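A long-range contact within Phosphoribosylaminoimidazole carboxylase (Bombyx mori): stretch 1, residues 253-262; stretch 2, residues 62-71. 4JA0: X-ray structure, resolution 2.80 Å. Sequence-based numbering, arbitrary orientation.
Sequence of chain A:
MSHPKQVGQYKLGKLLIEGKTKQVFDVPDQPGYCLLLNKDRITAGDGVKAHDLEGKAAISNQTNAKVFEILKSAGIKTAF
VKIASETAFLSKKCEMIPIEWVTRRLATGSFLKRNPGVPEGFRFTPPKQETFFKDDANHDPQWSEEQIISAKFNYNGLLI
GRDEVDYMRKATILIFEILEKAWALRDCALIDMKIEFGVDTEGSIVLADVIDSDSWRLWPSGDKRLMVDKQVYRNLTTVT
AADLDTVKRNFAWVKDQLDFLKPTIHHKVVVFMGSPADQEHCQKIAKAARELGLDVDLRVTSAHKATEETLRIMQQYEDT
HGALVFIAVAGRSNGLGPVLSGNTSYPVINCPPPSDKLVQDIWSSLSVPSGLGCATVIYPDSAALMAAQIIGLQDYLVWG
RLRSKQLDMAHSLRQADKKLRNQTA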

ATOM      1  N   TRP A 253     -57.263 -27.377 -18.332  1.00 11.40           N
ATOM      2  CA  TRP A 253     -56.398 -27.711 -17.207  1.00 14.10           C
ATOM      3  C   TRP A 253     -55.199 -26.770 -17.160  1.00 25.74           C
ATOM      4  O   TRP A 253     -54.818 -26.298 -16.092  1.00 30.11           O
ATOM      5  CB  TRP A 253     -55.935 -29.168 -17.290  1.00 10.77           C
ATOM      6  CG  TRP A 253     -55.097 -29.600 -16.108  1.00 17.47           C
ATOM      7  CD1 TRP A 253     -55.545 -29.975 -14.871  1.00 18.66           C
ATOM      8  CD2 TRP A 253     -53.671 -29.718 -16.067  1.00 26.35           C
ATOM      9  NE1 TRP A 253     -54.487 -30.310 -14.061  1.00  8.48           N
ATOM     10  CE2 TRP A 253     -53.325 -30.161 -14.773  1.00 23.10           C
ATOM     11  CE3 TRP A 253     -52.653 -29.477 -16.991  1.00 14.25           C
ATOM     12  CZ2 TRP A 253     -52.000 -30.367 -14.386  1.00 18.57           C
ATOM     13  CZ3 TRP A 253     -51.344 -29.688 -16.601  1.00 18.07           C
ATOM     14  CH2 TRP A 253     -51.030 -30.126 -15.313  1.00 19.06           C
ATOM     15  N   VAL A 254     -54.600 -26.518 -18.317  1.00 15.47           N
ATOM     16  CA  VAL A 254     -53.482 -25.603 -18.410  1.00 10.68           C
ATOM     17  C   VAL A 254     -53.877 -24.164 -18.054  1.00 16.72           C
ATOM     18  O   VAL A 254     -53.155 -23.499 -17.316  1.00 15.75           O
ATOM     19  CB  VAL A 254     -52.840 -25.657 -19.816  1.00 17.56           C
ATOM     20  CG1 VAL A 254     -51.900 -24.485 -20.021  1.00  5.08           C
ATOM     21  CG2 VAL A 254     -52.107 -26.987 -20.018  1.00 14.29           C
ATOM     22  N   LYS A 255     -55.011 -23.678 -18.570  1.00 19.22           N
ATOM     23  CA  LYS A 255     -55.495 -22.331 -18.220  1.00 19.15           C
ATOM     24  C   LYS A 255     -55.701 -22.219 -16.721  1.00 24.86           C
ATOM     25  O   LYS A 255     -55.478 -21.164 -16.123  1.00 17.76           O
ATOM     26  CB  LYS A 255     -56.803 -21.996 -18.941  1.00 13.82           C
ATOM     27  N   ASP A 256     -56.136 -23.320 -16.120  1.00 16.13           N
ATOM     28  CA  ASP A 256     -56.384 -23.352 -14.690  1.00 32.69           C
ATOM     29  C   ASP A 256     -55.062 -23.353 -13.908  1.00 29.49           C
ATOM     30  O   ASP A 256     -54.911 -22.642 -12.915  1.00 29.64           O
ATOM     31  CB  ASP A 256     -57.250 -24.564 -14.330  1.00 22.99           C
ATOM     32  N   GLN A 257     -54.083 -24.092 -14.416  1.00 22.32           N
ATOM     33  CA  GLN A 257     -52.814 -24.256 -13.733  1.00 12.33           C
ATOM     34  C   GLN A 257     -52.012 -22.961 -13.650  1.00 17.88           C
ATOM     35  O   GLN A 257     -51.186 -22.795 -12.749  1.00 20.07           O
ATOM     36  CB  GLN A 257     -51.994 -25.310 -14.460  1.00 10.27           C
ATOM     37  CG  GLN A 257     -51.364 -26.355 -13.571  1.00 18.86           C
ATOM     38  CD  GLN A 257     -52.371 -27.192 -12.845  1.00 14.04           C
ATOM     39  OE1 GLN A 257     -53.547 -27.190 -13.186  1.00 21.87           O
ATOM     40  NE2 GLN A 257     -51.909 -27.952 -11.862  1.00 16.43           N
ATOM     41  N   LEU A 258     -52.279 -22.035 -14.567  1.00 27.30           N
ATOM     42  CA  LEU A 258     -51.534 -20.772 -14.660  1.00 26.86           C
ATOM     43  C   LEU A 258     -51.834 -19.848 -13.481  1.00 17.99           C
ATOM     44  O   LEU A 258     -51.112 -18.881 -13.237  1.00 30.27           O
ATOM     45  CB  LEU A 258     -51.817 -20.047 -15.987  1.00 25.32           C
ATOM     46  CG  LEU A 258     -51.086 -20.582 -17.232  1.00 27.18           C
ATOM     47  CD1 LEU A 258     -51.575 -19.925 -18.521  1.00 17.16           C
ATOM     48  CD2 LEU A 258     -49.607 -20.414 -17.097  1.00 11.41           C
ATOM     49  N   ASP A 259     -52.911 -20.139 -12.761  1.00 19.09           N
ATOM     50  CA  ASP A 259     -53.297 -19.312 -11.629  1.00 24.22           C
ATOM     51  C   ASP A 259     -52.388 -19.573 -10.436  1.00 20.01           C
ATOM     52  O   ASP A 259     -52.373 -18.796  -9.491  1.00 18.17           O
ATOM     53  CB  ASP A 259     -54.754 -19.572 -11.266  1.00 36.96           C
ATOM     54  CG  ASP A 259     -55.702 -19.183 -12.379  1.00 50.65           C
ATOM     55  OD1 ASP A 259     -55.363 -18.249 -13.135  1.00 76.15           O
ATOM     56  OD2 ASP A 259     -56.772 -19.812 -12.507  1.00 47.03           O
ATOM     57  N   PHE A 260     -51.624 -20.662 -10.501  1.00 20.33           N
ATOM     58  CA  PHE A 260     -50.662 -21.019  -9.463  1.00 18.74           C
ATOM     59  C   PHE A 260     -49.240 -20.636  -9.847  1.00 24.93           C
ATOM     60  O   PHE A 260     -48.297 -20.984  -9.133  1.00 26.90           O
ATOM     61  CB  PHE A 260     -50.665 -22.523  -9.219  1.00 15.25           C
ATOM     62  CG  PHE A 260     -51.994 -23.075  -8.881  1.00 25.74           C
ATOM     63  CD1 PHE A 260     -52.344 -23.302  -7.565  1.00 26.83           C
ATOM     64  CD2 PHE A 260     -52.902 -23.380  -9.879  1.00 42.58           C
ATOM     65  CE1 PHE A 260     -53.570 -23.806  -7.251  1.00 37.30           C
ATOM     66  CE2 PHE A 260     -54.138 -23.897  -9.569  1.00 30.88           C
ATOM     67  CZ  PHE A 260     -54.469 -24.117  -8.252  1.00 38.27           C
ATOM     68  N   LEU A 261     -49.079 -19.955 -10.979  1.00 27.87           N
ATOM     69  CA  LEU A 261     -47.745 -19.702 -11.523  1.00 27.89           C
ATOM     70  C   LEU A 261     -47.173 -18.337 -11.132  1.00 35.36           C
ATOM     71  O   LEU A 261     -46.009 -18.054 -11.407  1.00 32.07           O
ATOM     72  CB  LEU A 261     -47.718 -19.896 -13.046  1.00 17.95           C
ATOM     73  CG  LEU A 261     -47.896 -21.357 -13.507  1.00 25.95           C
ATOM     74  CD1 LEU A 261     -47.307 -21.627 -14.896  1.00 16.55           C
ATOM     75  CD2 LEU A 261     -47.367 -22.363 -12.489  1.00 29.50           C
ATOM     76  N   LYS A 262     -47.984 -17.489 -10.504  1.00 39.96           N
ATOM     77  CA  LYS A 262     -47.480 -16.216  -9.990  1.00 46.12           C
ATOM     78  C   LYS A 262     -47.698 -16.092  -8.486  1.00 63.16           C
ATOM     79  O   LYS A 262     -48.510 -15.276  -8.043  1.00 51.67           O
ATOM     80  CB  LYS A 262     -48.133 -15.034 -10.707  1.00 20.60           C
TER
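Stretch 2 (62-71) QTNAKVFEIL

A single methyl group carries much of this contact: CD1 of Leu 258 is the closest atom of that residue to Thr 63, Lys 66 and Val 67 alike. It lies 3.4 Å from Thr 63 O, 3.9 Å from Lys 66 CB and 4.2 Å from Val 67 CG2, so one leucine tip touches residues i, i+3 and i+4 of a helix. Stretch 1 enters as a helix and passes into a 3-10 segment, 258-260. The CA-to-CB bond of Leu 258 points toward stretch 2, and the side chain is chi1 m, chi2 t.

Stretch 2 is helical throughout, its backbone held by i to i+4 bonds such as Ile 70 N to Lys 66 O at 3.0 Å. The two stretches run in the same sense: Lys 255 pairs with Thr 63, CA to CA 4.9 Å, and Leu 258 with Lys 66, CA to CA 6.7 Å. At the first pair, Lys 255 CB sits 3.7 Å from Thr 63 OG1, whose hydroxyl is hydrogen-bonded elsewhere in the structure. Beyond the 3-10 segment, Leu 261 CB meets Ile 70 CD1 at 4.0 Å.

Among the modelled atoms no hydrogen bond crosses; Lys 255, Asp 256, Lys 262, Lys 66 and Glu 69 are modelled only to CB, so their ends cannot be judged. Thr 63, Lys 66, Val 67 and Ile 70 supply the helix face, spaced at three and four residues.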

ATOM      1  N   GLN A  62     -57.418 -16.474 -22.077  1.00 19.90           N
ATOM      2  CA  GLN A  62     -57.013 -16.463 -20.679  1.00 30.15           C
ATOM      3  C   GLN A  62     -55.608 -17.034 -20.493  1.00 14.54           C
ATOM      4  O   GLN A  62     -54.817 -16.491 -19.724  1.00  9.83           O
ATOM      5  CB  GLN A  62     -58.007 -17.225 -19.802  1.00 20.24           C
ATOM      6  CG  GLN A  62     -59.358 -16.562 -19.667  1.00 26.88           C
ATOM      7  CD  GLN A  62     -60.282 -17.386 -18.807  1.00 51.85           C
ATOM      8  OE1 GLN A  62     -60.519 -18.564 -19.082  1.00 50.98           O
ATOM      9  NE2 GLN A  62     -60.826 -16.769 -17.765  1.00 71.07           N
ATOM     10  N   THR A  63     -55.293 -18.103 -21.220  1.00 10.01           N
ATOM     11  CA  THR A  63     -53.971 -18.698 -21.117  1.00 13.59           C
ATOM     12  C   THR A  63     -52.954 -17.629 -21.481  1.00 14.16           C
ATOM     13  O   THR A  63     -52.027 -17.325 -20.734  1.00 14.63           O
ATOM     14  CB  THR A  63     -53.795 -19.894 -22.074  1.00 13.64           C
ATOM     15  OG1 THR A  63     -54.799 -20.890 -21.828  1.00  9.66           O
ATOM     16  CG2 THR A  63     -52.384 -20.490 -21.940  1.00  5.11           C
ATOM     17  N   ASN A  64     -53.198 -17.008 -22.619  1.00 17.29           N
ATOM     18  CA  ASN A  64     -52.335 -15.977 -23.139  1.00  9.44           C
ATOM     19  C   ASN A  64     -52.122 -14.783 -22.208  1.00 10.88           C
ATOM     20  O   ASN A  64     -50.994 -14.385 -21.956  1.00 10.76           O
ATOM     21  CB  ASN A  64     -52.947 -15.468 -24.423  1.00  4.89           C
ATOM     22  CG  ASN A  64     -51.982 -14.739 -25.235  1.00 20.93           C
ATOM     23  OD1 ASN A  64     -50.861 -15.197 -25.426  1.00 44.61           O
ATOM     24  ND2 ASN A  64     -52.364 -13.556 -25.683  1.00 48.49           N
ATOM     25  N   ALA A  65     -53.217 -14.209 -21.725  1.00 12.49           N
ATOM     26  CA  ALA A  65     -53.164 -13.023 -20.878  1.00  9.49           C
ATOM     27  C   ALA A  65     -52.348 -13.281 -19.623  1.00 10.22           C
ATOM     28  O   ALA A  65     -51.658 -12.385 -19.099  1.00 10.01           O
ATOM     29  CB  ALA A  65     -54.568 -12.582 -20.503  1.00  8.08           C
ATOM     30  N   LYS A  66     -52.439 -14.515 -19.141  1.00  6.12           N
ATOM     31  CA  LYS A  66     -51.740 -14.907 -17.933  1.00 11.01           C
ATOM     32  C   LYS A  66     -50.230 -14.959 -18.186  1.00  9.66           C
ATOM     33  O   LYS A  66     -49.437 -14.413 -17.402  1.00 17.54           O
ATOM     34  CB  LYS A  66     -52.282 -16.253 -17.427  1.00  6.06           C
ATOM     35  N   VAL A  67     -49.842 -15.568 -19.300  1.00 10.11           N
ATOM     36  CA  VAL A  67     -48.439 -15.657 -19.677  1.00  4.34           C
ATOM     37  C   VAL A  67     -47.843 -14.269 -19.833  1.00  4.43           C
ATOM     38  O   VAL A  67     -46.802 -13.974 -19.256  1.00 15.48           O
ATOM     39  CB  VAL A  67     -48.264 -16.482 -20.989  1.00  9.49           C
ATOM     40  CG1 VAL A  67     -46.860 -16.326 -21.575  1.00  6.27           C
ATOM     41  CG2 VAL A  67     -48.593 -17.952 -20.746  1.00  5.45           C
ATOM     42  N   PHE A  68     -48.525 -13.395 -20.563  1.00  5.48           N
ATOM     43  CA  PHE A  68     -47.993 -12.062 -20.829  1.00 10.21           C
ATOM     44  C   PHE A  68     -47.871 -11.271 -19.534  1.00  8.04           C
ATOM     45  O   PHE A  68     -46.937 -10.500 -19.372  1.00  6.36           O
ATOM     46  CB  PHE A  68     -48.844 -11.329 -21.880  1.00  9.87           C
ATOM     47  CG  PHE A  68     -48.523 -11.723 -23.308  1.00 18.35           C
ATOM     48  CD1 PHE A  68     -49.524 -11.805 -24.260  1.00 32.22           C
ATOM     49  CD2 PHE A  68     -47.231 -12.063 -23.687  1.00 28.59           C
ATOM     50  CE1 PHE A  68     -49.234 -12.189 -25.570  1.00 23.57           C
ATOM     51  CE2 PHE A  68     -46.941 -12.440 -24.998  1.00 18.79           C
ATOM     52  CZ  PHE A  68     -47.945 -12.505 -25.932  1.00 15.32           C
ATOM     53  N   GLU A  69     -48.766 -11.530 -18.585  1.00  9.99           N
ATOM     54  CA  GLU A  69     -48.688 -10.882 -17.282  1.00 10.43           C
ATOM     55  C   GLU A  69     -47.430 -11.347 -16.560  1.00  8.39           C
ATOM     56  O   GLU A  69     -46.731 -10.542 -15.917  1.00 10.28           O
ATOM     57  CB  GLU A  69     -49.924 -11.191 -16.428  1.00 12.21           C
ATOM     58  N   ILE A  70     -47.108 -12.624 -16.695  1.00  1.37           N
ATOM     59  CA  ILE A  70     -45.911 -13.125 -16.057  1.00  1.82           C
ATOM     60  C   ILE A  70     -44.685 -12.485 -16.700  1.00 14.83           C
ATOM     61  O   ILE A  70     -43.737 -12.089 -15.996  1.00 13.08           O
ATOM     62  CB  ILE A  70     -45.807 -14.647 -16.187  1.00  4.32           C
ATOM     63  CG1 ILE A  70     -46.992 -15.320 -15.477  1.00  4.77           C
ATOM     64  CG2 ILE A  70     -44.446 -15.150 -15.705  1.00  1.14           C
ATOM     65  CD1 ILE A  70     -46.975 -16.831 -15.577  1.00  3.80           C
ATOM     66  N   LEU A  71     -44.726 -12.310 -18.022  1.00  5.97           N
ATOM     67  CA  LEU A  71     -43.547 -11.805 -18.725  1.00 11.37           C
ATOM     68  C   LEU A  71     -43.358 -10.309 -18.559  1.00  7.42           C
ATOM     69  O   LEU A  71     -42.223  -9.822 -18.576  1.00  7.21           O
ATOM     70  CB  LEU A  71     -43.598 -12.179 -20.214  1.00  4.99           C
ATOM     71  CG  LEU A  71     -43.351 -13.669 -20.461  1.00  4.06           C
ATOM     72  CD1 LEU A  71     -43.549 -14.032 -21.939  1.00  5.86           C
ATOM     73  CD2 LEU A  71     -41.947 -14.043 -19.984  1.00  0.65           C
TER